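Local coordinates for protein O-methyltransferase (PDB 2GPY) that probably transfers a methyl group from S-adenosylmethionine to a hydroxyl group of a substrate that is not known, at residues G112-L117 and R140-M145; T80-E85 and E108-D113. All blocks are in the same frame, centred on the assembly; numbering follows the deposited sequence.

Contact 1. Residues G112-L117 and R140-M145; sequences GDALQL and RRFFDM. With ZN (zinc ion), chain J.
Leu115 reaches from the loop 112-117 to helix 140-145 and divides its two methyls among three residues. Leu115 CD1 lies 3.4 Å from Phe142 CD1, approaching the ring obliquely, and also meets Met145 SE, the selenium of a selenomethionine, at 3.8 Å. CD2 goes to Arg141, 3.6 Å from its NH1, while Leu115 CG lies over one face of the guanidinium. The leucine torsions, chi1 -113° and chi2 29°, lie off staggered positions and spread the two branches. An alanine here would remove both methyls and probably cost Arg141 its apolar partner in the loop and Phe142 its nearest one, while Met145 would keep its backbone contacts. Of the helix, Ala114 CB meets only the Phe142 ring, 3.8 Å from CE1. A loop at the C-terminal end of a parallel strand of a Rossmann-like methyltransferase here packs against the helix that follows strand 127-133. The loop is shaped by an Asx turn, in which Asp113 OD1 accepts from Leu115 N at 2.9 Å through its anti lone pair. Ala114 and Phe142 both rest on Ile61. On the same helix, not touching the loop, Asp144 OD1 binds zinc at 2.1 Å, with His194 and a water.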
ATOM      1  N   GLY B 112     -22.120  17.039 -10.631  1.00 34.73           N
ATOM      2  CA  GLY B 112     -23.370  16.641 -10.005  1.00 35.47           C
ATOM      3  C   GLY B 112     -23.182  16.319  -8.560  1.00 36.02           C
ATOM      4  O   GLY B 112     -22.077  16.348  -8.051  1.00 34.52           O
ATOM      5  N   ASP B 113     -24.289  16.007  -7.897  1.00 36.66           N
ATOM      6  CA  ASP B 113     -24.260  15.521  -6.531  1.00 38.96           C
ATOM      7  C   ASP B 113     -24.026  14.009  -6.561  1.00 38.87           C
ATOM      8  O   ASP B 113     -24.867  13.263  -7.080  1.00 38.98           O
ATOM      9  CB  ASP B 113     -25.617  15.825  -5.886  1.00 40.12           C
ATOM     10  CG  ASP B 113     -25.664  15.475  -4.402  1.00 43.07           C
ATOM     11  OD1 ASP B 113     -25.111  14.439  -3.987  1.00 48.12           O
ATOM     12  OD2 ASP B 113     -26.300  16.251  -3.657  1.00 49.78           O
ATOM     13  N   ALA B 114     -22.909  13.547  -5.998  1.00 39.42           N
ATOM     14  CA  ALA B 114     -22.571  12.116  -6.028  1.00 40.08           C
ATOM     15  C   ALA B 114     -23.651  11.210  -5.454  1.00 41.08           C
ATOM     16  O   ALA B 114     -23.803  10.076  -5.895  1.00 40.92           O
ATOM     17  CB  ALA B 114     -21.228  11.858  -5.331  1.00 40.71           C
ATOM     18  N   LEU B 115     -24.394  11.711  -4.472  1.00 41.92           N
ATOM     19  CA  LEU B 115     -25.430  10.912  -3.808  1.00 43.39           C
ATOM     20  C   LEU B 115     -26.643  10.746  -4.708  1.00 44.06           C
ATOM     21  O   LEU B 115     -27.491   9.902  -4.466  1.00 44.35           O
ATOM     22  CB  LEU B 115     -25.814  11.549  -2.480  1.00 43.35           C
ATOM     23  CG  LEU B 115     -25.460  10.796  -1.189  1.00 44.70           C
ATOM     24  CD1 LEU B 115     -24.217   9.904  -1.278  1.00 42.69           C
ATOM     25  CD2 LEU B 115     -25.356  11.779  -0.041  1.00 46.30           C
ATOM     26  N   GLN B 116     -26.695  11.548  -5.769  1.00 45.15           N
ATOM     27  CA  GLN B 116     -27.754  11.465  -6.759  1.00 46.09           C
ATOM     28  C   GLN B 116     -27.294  10.775  -8.048  1.00 46.20           C
ATOM     29  O   GLN B 116     -28.107  10.552  -8.959  1.00 46.00           O
ATOM     30  CB  GLN B 116     -28.300  12.867  -7.044  1.00 46.57           C
ATOM     31  CG  GLN B 116     -28.861  13.531  -5.785  1.00 49.05           C
ATOM     32  CD  GLN B 116     -29.723  14.732  -6.077  1.00 50.81           C
ATOM     33  OE1 GLN B 116     -30.934  14.673  -5.908  1.00 53.25           O
ATOM     34  NE2 GLN B 116     -29.108  15.830  -6.540  1.00 51.62           N
ATOM     35  N   LEU B 117     -26.007  10.428  -8.108  1.00 45.91           N
ATOM     36  CA  LEU B 117     -25.380   9.881  -9.322  1.00 46.38           C
ATOM     37  C   LEU B 117     -25.069   8.388  -9.269  1.00 46.67           C
ATOM     38  O   LEU B 117     -24.420   7.859 -10.172  1.00 46.56           O
ATOM     39  CB  LEU B 117     -24.084  10.638  -9.656  1.00 46.13           C
ATOM     40  CG  LEU B 117     -24.171  12.045 -10.260  1.00 46.87           C
ATOM     41  CD1 LEU B 117     -22.799  12.505 -10.677  1.00 47.45           C
ATOM     42  CD2 LEU B 117     -25.142  12.130 -11.432  1.00 47.20           C
ATOM     43  N   ARG B 140     -19.636   9.188   5.032  1.00 39.72           N
ATOM     44  CA  ARG B 140     -20.186   7.847   5.285  1.00 40.53           C
ATOM     45  C   ARG B 140     -21.173   7.409   4.203  1.00 40.09           C
ATOM     46  O   ARG B 140     -21.177   6.241   3.803  1.00 40.43           O
ATOM     47  CB  ARG B 140     -20.950   7.832   6.589  1.00 40.77           C
ATOM     48  CG  ARG B 140     -20.134   7.741   7.817  1.00 43.39           C
ATOM     49  CD  ARG B 140     -20.791   6.681   8.684  1.00 48.07           C
ATOM     50  NE  ARG B 140     -20.920   7.070  10.081  1.00 51.57           N
ATOM     51  CZ  ARG B 140     -21.235   6.232  11.062  1.00 52.24           C
ATOM     52  NH1 ARG B 140     -21.439   4.944  10.808  1.00 53.55           N
ATOM     53  NH2 ARG B 140     -21.337   6.684  12.302  1.00 54.45           N
ATOM     54  N   ARG B 141     -22.031   8.333   3.766  1.00 38.88           N
ATOM     55  CA  ARG B 141     -22.995   8.033   2.708  1.00 38.31           C
ATOM     56  C   ARG B 141     -22.261   7.729   1.410  1.00 37.11           C
ATOM     57  O   ARG B 141     -22.645   6.806   0.696  1.00 35.94           O
ATOM     58  CB  ARG B 141     -24.004   9.178   2.501  1.00 38.18           C
ATOM     59  CG  ARG B 141     -24.950   9.373   3.676  1.00 41.93           C
ATOM     60  CD  ARG B 141     -26.058  10.315   3.282  1.00 46.57           C
ATOM     61  NE  ARG B 141     -27.250   9.574   2.871  1.00 51.38           N
ATOM     62  CZ  ARG B 141     -28.304  10.124   2.273  1.00 52.82           C
ATOM     63  NH1 ARG B 141     -28.314  11.425   1.979  1.00 52.80           N
ATOM     64  NH2 ARG B 141     -29.349   9.368   1.955  1.00 53.13           N
ATOM     65  N   PHE B 142     -21.179   8.472   1.129  1.00 36.40           N
ATOM     66  CA  PHE B 142     -20.371   8.199  -0.058  1.00 36.72           C
ATOM     67  C   PHE B 142     -19.728   6.818  -0.003  1.00 36.87           C
ATOM     68  O   PHE B 142     -19.679   6.094  -1.017  1.00 37.06           O
ATOM     69  CB  PHE B 142     -19.246   9.227  -0.238  1.00 36.82           C
ATOM     70  CG  PHE B 142     -19.724  10.605  -0.574  1.00 39.97           C
ATOM     71  CD1 PHE B 142     -20.940  10.801  -1.228  1.00 38.32           C
ATOM     72  CD2 PHE B 142     -18.941  11.709  -0.251  1.00 40.68           C
ATOM     73  CE1 PHE B 142     -21.373  12.088  -1.553  1.00 41.64           C
ATOM     74  CE2 PHE B 142     -19.385  13.014  -0.557  1.00 40.53           C
ATOM     75  CZ  PHE B 142     -20.586  13.190  -1.210  1.00 40.73           C
ATOM     76  N   PHE B 143     -19.206   6.476   1.172  1.00 36.53           N
ATOM     77  CA  PHE B 143     -18.623   5.155   1.384  1.00 36.99           C
ATOM     78  C   PHE B 143     -19.657   4.057   1.080  1.00 37.13           C
ATOM     79  O   PHE B 143     -19.388   3.165   0.283  1.00 36.48           O
ATOM     80  CB  PHE B 143     -18.064   4.994   2.805  1.00 36.87           C
ATOM     81  CG  PHE B 143     -17.294   3.696   3.016  1.00 37.01           C
ATOM     82  CD1 PHE B 143     -17.948   2.493   3.262  1.00 35.08           C
ATOM     83  CD2 PHE B 143     -15.922   3.682   2.934  1.00 34.74           C
ATOM     84  CE1 PHE B 143     -17.222   1.297   3.440  1.00 35.98           C
ATOM     85  CE2 PHE B 143     -15.185   2.501   3.101  1.00 37.23           C
ATOM     86  CZ  PHE B 143     -15.843   1.306   3.381  1.00 37.85           C
ATOM     87  N   ASP B 144     -20.830   4.137   1.703  1.00 37.65           N
ATOM     88  CA  ASP B 144     -21.847   3.086   1.544  1.00 38.16           C
ATOM     89  C   ASP B 144     -22.319   2.950   0.093  1.00 38.55           C
ATOM     90  O   ASP B 144     -22.551   1.840  -0.400  1.00 37.66           O
ATOM     91  CB  ASP B 144     -23.033   3.361   2.475  1.00 38.55           C
ATOM     92  CG  ASP B 144     -22.755   2.926   3.913  1.00 41.71           C
ATOM     93  OD1 ASP B 144     -21.697   2.310   4.153  1.00 45.77           O
ATOM     94  OD2 ASP B 144     -23.576   3.189   4.809  1.00 40.48           O
HETATM   95  N   MSE B 145     -22.468   4.091  -0.565  1.00 38.98           N
HETATM   96  CA  MSE B 145     -23.017   4.172  -1.918  1.00 41.74           C
HETATM   97  C   MSE B 145     -22.065   3.673  -2.999  1.00 40.13           C
HETATM   98  O   MSE B 145     -22.500   3.028  -3.956  1.00 38.97           O
HETATM   99  CB  MSE B 145     -23.421   5.613  -2.251  1.00 41.27           C
HETATM  100  CG  MSE B 145     -23.847   5.785  -3.693  1.00 44.63           C
HETATM  101 SE   MSE B 145     -24.976   7.335  -4.006  1.00 49.69          SE
HETATM  102  CE  MSE B 145     -26.470   6.857  -2.822  1.00 47.11           C
TER
HETATM  103 ZN    ZN J 305     -21.618   0.818   5.588  0.75 38.81          ZN
HETATM  104  O   HOH W   1     -21.677   2.044   7.272  1.00 29.33           O

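Contact 2. Residues T80-E85 and E108-D113; sequences TIVSIE and ELLFGD
Five backbone hydrogen bonds join strand 80-85 to 108-113, each strand donating and accepting in turn. The first runs from Glu108 N to Ile81 O at 2.8 Å and is almost straight, 175° at the hydrogen. Ser83 then uses both its polar backbone atoms, its N donating to Glu108 O and its O accepting from Leu110 N at 2.8 Å. Glu85 does the same with Leu110 O and Gly112 N, but the last bond differs in geometry: Gly112 N, 2.9 Å from Glu85 O, lies above the carbonyl plane as the chain leaves the strand. Phe111 turns its CD1 to that same oxygen, 3.4 Å from Glu85 O. Val82, Ile84, Glu108 and Leu110 share one face of the sheet. There Val82 CG1 meets Leu110 CD1 at 4.0 Å, the two side chains crossing obliquely, whereas Val82 and Glu108 run side by side; Glu108 OE2 is bonded to Tyr124 OH. Helix 118-122 packs on this face through Leu121. The other face carries Ser83 CB, 3.9 Å from Leu109 CD2, with Ser83 OG held by Glu60. Helix 88-100 covers Leu109 there, completing the beta-alpha-beta unit of parallel strands that is characteristic of the Rossmann-like methyltransferase fold.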
ATOM      1  N   THR B  80      -7.412   5.361 -15.944  1.00 39.81           N
ATOM      2  CA  THR B  80      -8.455   6.355 -16.211  1.00 41.11           C
ATOM      3  C   THR B  80      -9.076   6.719 -14.889  1.00 40.55           C
ATOM      4  O   THR B  80      -9.140   5.889 -13.954  1.00 40.44           O
ATOM      5  CB  THR B  80      -9.527   5.882 -17.217  1.00 41.97           C
ATOM      6  OG1 THR B  80     -10.259   4.786 -16.672  1.00 45.38           O
ATOM      7  CG2 THR B  80      -8.898   5.449 -18.518  1.00 42.85           C
ATOM      8  N   ILE B  81      -9.485   7.978 -14.809  1.00 39.26           N
ATOM      9  CA  ILE B  81     -10.048   8.528 -13.614  1.00 39.03           C
ATOM     10  C   ILE B  81     -11.442   9.072 -13.977  1.00 38.42           C
ATOM     11  O   ILE B  81     -11.650   9.666 -15.055  1.00 37.22           O
ATOM     12  CB  ILE B  81      -9.143   9.638 -13.078  1.00 39.85           C
ATOM     13  CG1 ILE B  81      -7.712   9.054 -12.870  1.00 42.65           C
ATOM     14  CG2 ILE B  81      -9.717  10.221 -11.785  1.00 40.54           C
ATOM     15  CD1 ILE B  81      -6.782   9.950 -12.211  1.00 47.84           C
ATOM     16  N   VAL B  82     -12.391   8.811 -13.093  1.00 36.25           N
ATOM     17  CA  VAL B  82     -13.701   9.436 -13.173  1.00 36.21           C
ATOM     18  C   VAL B  82     -13.786  10.251 -11.879  1.00 35.63           C
ATOM     19  O   VAL B  82     -13.469   9.734 -10.813  1.00 35.32           O
ATOM     20  CB  VAL B  82     -14.831   8.402 -13.225  1.00 35.57           C
ATOM     21  CG1 VAL B  82     -16.209   9.109 -13.198  1.00 36.55           C
ATOM     22  CG2 VAL B  82     -14.708   7.542 -14.484  1.00 37.16           C
ATOM     23  N   SER B  83     -14.186  11.516 -11.950  1.00 34.70           N
ATOM     24  CA  SER B  83     -14.277  12.330 -10.720  1.00 35.45           C
ATOM     25  C   SER B  83     -15.554  13.192 -10.691  1.00 36.38           C
ATOM     26  O   SER B  83     -15.975  13.694 -11.728  1.00 36.63           O
ATOM     27  CB  SER B  83     -13.037  13.214 -10.613  1.00 36.15           C
ATOM     28  OG  SER B  83     -12.976  13.931  -9.366  1.00 36.32           O
ATOM     29  N   ILE B  84     -16.163  13.345  -9.510  1.00 35.76           N
ATOM     30  CA  ILE B  84     -17.470  13.948  -9.378  1.00 35.80           C
ATOM     31  C   ILE B  84     -17.348  15.187  -8.499  1.00 35.97           C
ATOM     32  O   ILE B  84     -16.683  15.144  -7.469  1.00 36.06           O
ATOM     33  CB  ILE B  84     -18.488  12.988  -8.738  1.00 35.95           C
ATOM     34  CG1 ILE B  84     -18.669  11.729  -9.593  1.00 36.16           C
ATOM     35  CG2 ILE B  84     -19.839  13.684  -8.640  1.00 34.65           C
ATOM     36  CD1 ILE B  84     -19.487  10.618  -8.860  1.00 35.70           C
ATOM     37  N   GLU B  85     -17.928  16.294  -8.955  1.00 35.73           N
ATOM     38  CA  GLU B  85     -17.901  17.556  -8.215  1.00 36.09           C
ATOM     39  C   GLU B  85     -19.277  18.227  -8.245  1.00 36.28           C
ATOM     40  O   GLU B  85     -19.901  18.338  -9.295  1.00 36.27           O
ATOM     41  CB  GLU B  85     -16.837  18.492  -8.815  1.00 36.76           C
ATOM     42  CG  GLU B  85     -16.761  19.922  -8.195  1.00 38.17           C
ATOM     43  CD  GLU B  85     -16.569  19.890  -6.690  1.00 39.19           C
ATOM     44  OE1 GLU B  85     -15.700  19.124  -6.174  1.00 40.33           O
ATOM     45  OE2 GLU B  85     -17.311  20.617  -6.022  1.00 41.13           O
ATOM     46  N   GLU B 108     -12.319  11.831 -16.647  1.00 35.90           N
ATOM     47  CA  GLU B 108     -13.717  12.147 -16.978  1.00 37.67           C
ATOM     48  C   GLU B 108     -14.329  12.903 -15.794  1.00 37.37           C
ATOM     49  O   GLU B 108     -14.413  12.366 -14.703  1.00 36.38           O
ATOM     50  CB  GLU B 108     -14.529  10.873 -17.255  1.00 37.65           C
ATOM     51  CG  GLU B 108     -16.000  11.176 -17.612  1.00 39.35           C
ATOM     52  CD  GLU B 108     -16.864   9.930 -17.815  1.00 40.72           C
ATOM     53  OE1 GLU B 108     -16.354   8.787 -17.738  1.00 45.55           O
ATOM     54  OE2 GLU B 108     -18.077  10.106 -18.064  1.00 45.84           O
ATOM     55  N   LEU B 109     -14.742  14.144 -16.006  1.00 35.75           N
ATOM     56  CA  LEU B 109     -15.265  14.928 -14.898  1.00 35.56           C
ATOM     57  C   LEU B 109     -16.779  14.983 -14.981  1.00 35.27           C
ATOM     58  O   LEU B 109     -17.349  15.332 -16.016  1.00 36.01           O
ATOM     59  CB  LEU B 109     -14.717  16.365 -14.907  1.00 35.97           C
ATOM     60  CG  LEU B 109     -13.209  16.536 -14.776  1.00 36.81           C
ATOM     61  CD1 LEU B 109     -12.915  18.052 -14.719  1.00 37.62           C
ATOM     62  CD2 LEU B 109     -12.694  15.807 -13.510  1.00 37.17           C
ATOM     63  N   LEU B 110     -17.414  14.658 -13.872  1.00 35.01           N
ATOM     64  CA  LEU B 110     -18.850  14.682 -13.804  1.00 35.16           C
ATOM     65  C   LEU B 110     -19.258  15.817 -12.873  1.00 35.26           C
ATOM     66  O   LEU B 110     -18.687  16.017 -11.804  1.00 35.33           O
ATOM     67  CB  LEU B 110     -19.397  13.340 -13.315  1.00 35.47           C
ATOM     68  CG  LEU B 110     -19.145  12.109 -14.207  1.00 36.49           C
ATOM     69  CD1 LEU B 110     -19.802  10.883 -13.597  1.00 37.83           C
ATOM     70  CD2 LEU B 110     -19.665  12.338 -15.612  1.00 38.34           C
ATOM     71  N   PHE B 111     -20.223  16.588 -13.328  1.00 35.10           N
ATOM     72  CA  PHE B 111     -20.760  17.636 -12.527  1.00 34.33           C
ATOM     73  C   PHE B 111     -22.061  17.139 -11.949  1.00 34.67           C
ATOM     74  O   PHE B 111     -23.030  16.922 -12.682  1.00 35.06           O
ATOM     75  CB  PHE B 111     -21.019  18.847 -13.407  1.00 34.58           C
ATOM     76  CG  PHE B 111     -21.778  19.919 -12.725  1.00 34.25           C
ATOM     77  CD1 PHE B 111     -21.322  20.447 -11.521  1.00 32.56           C
ATOM     78  CD2 PHE B 111     -22.961  20.418 -13.288  1.00 35.09           C
ATOM     79  CE1 PHE B 111     -22.045  21.474 -10.888  1.00 36.56           C
ATOM     80  CE2 PHE B 111     -23.666  21.416 -12.656  1.00 35.80           C
ATOM     81  CZ  PHE B 111     -23.199  21.946 -11.445  1.00 35.09           C
ATOM     82  N   GLY B 112     -22.120  17.039 -10.631  1.00 34.73           N
ATOM     83  CA  GLY B 112     -23.370  16.641 -10.005  1.00 35.47           C
ATOM     84  C   GLY B 112     -23.182  16.319  -8.560  1.00 36.02           C
ATOM     85  O   GLY B 112     -22.077  16.348  -8.051  1.00 34.52           O
ATOM     86  N   ASP B 113     -24.289  16.007  -7.897  1.00 36.66           N
ATOM     87  CA  ASP B 113     -24.260  15.521  -6.531  1.00 38.96           C
ATOM     88  C   ASP B 113     -24.026  14.009  -6.561  1.00 38.87           C
ATOM     89  O   ASP B 113     -24.867  13.263  -7.080  1.00 38.98           O
ATOM     90  CB  ASP B 113     -25.617  15.825  -5.886  1.00 40.12           C
ATOM     91  CG  ASP B 113     -25.664  15.475  -4.402  1.00 43.07           C
ATOM     92  OD1 ASP B 113     -25.111  14.439  -3.987  1.00 48.12           O
ATOM     93  OD2 ASP B 113     -26.300  16.251  -3.657  1.00 49.78           O
TER

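Contacts 1 and 2 follow one another along the chain: Gly112 gives the last backbone bond of contact 2 and with Asp113 begins the loop of contact 1, and the two centres lie about 12 Å apart. Ile84 CG2 is 3.8 Å from Leu117 CD1 and 4.0 Å from Ala114 CB, so one isoleucine methyl of strand 80-85 packs beneath the loop that carries Leu115. The outermost strand 107-111 is thereby tied to its neighbour 80-85 by backbone bonds and, through the loop beyond it, to helix 139-146 by apolar side chains. Asp144 of contact 1 binds a zinc, whereas Leu109 of contact 2 has its side chain about 11 Å from a different zinc.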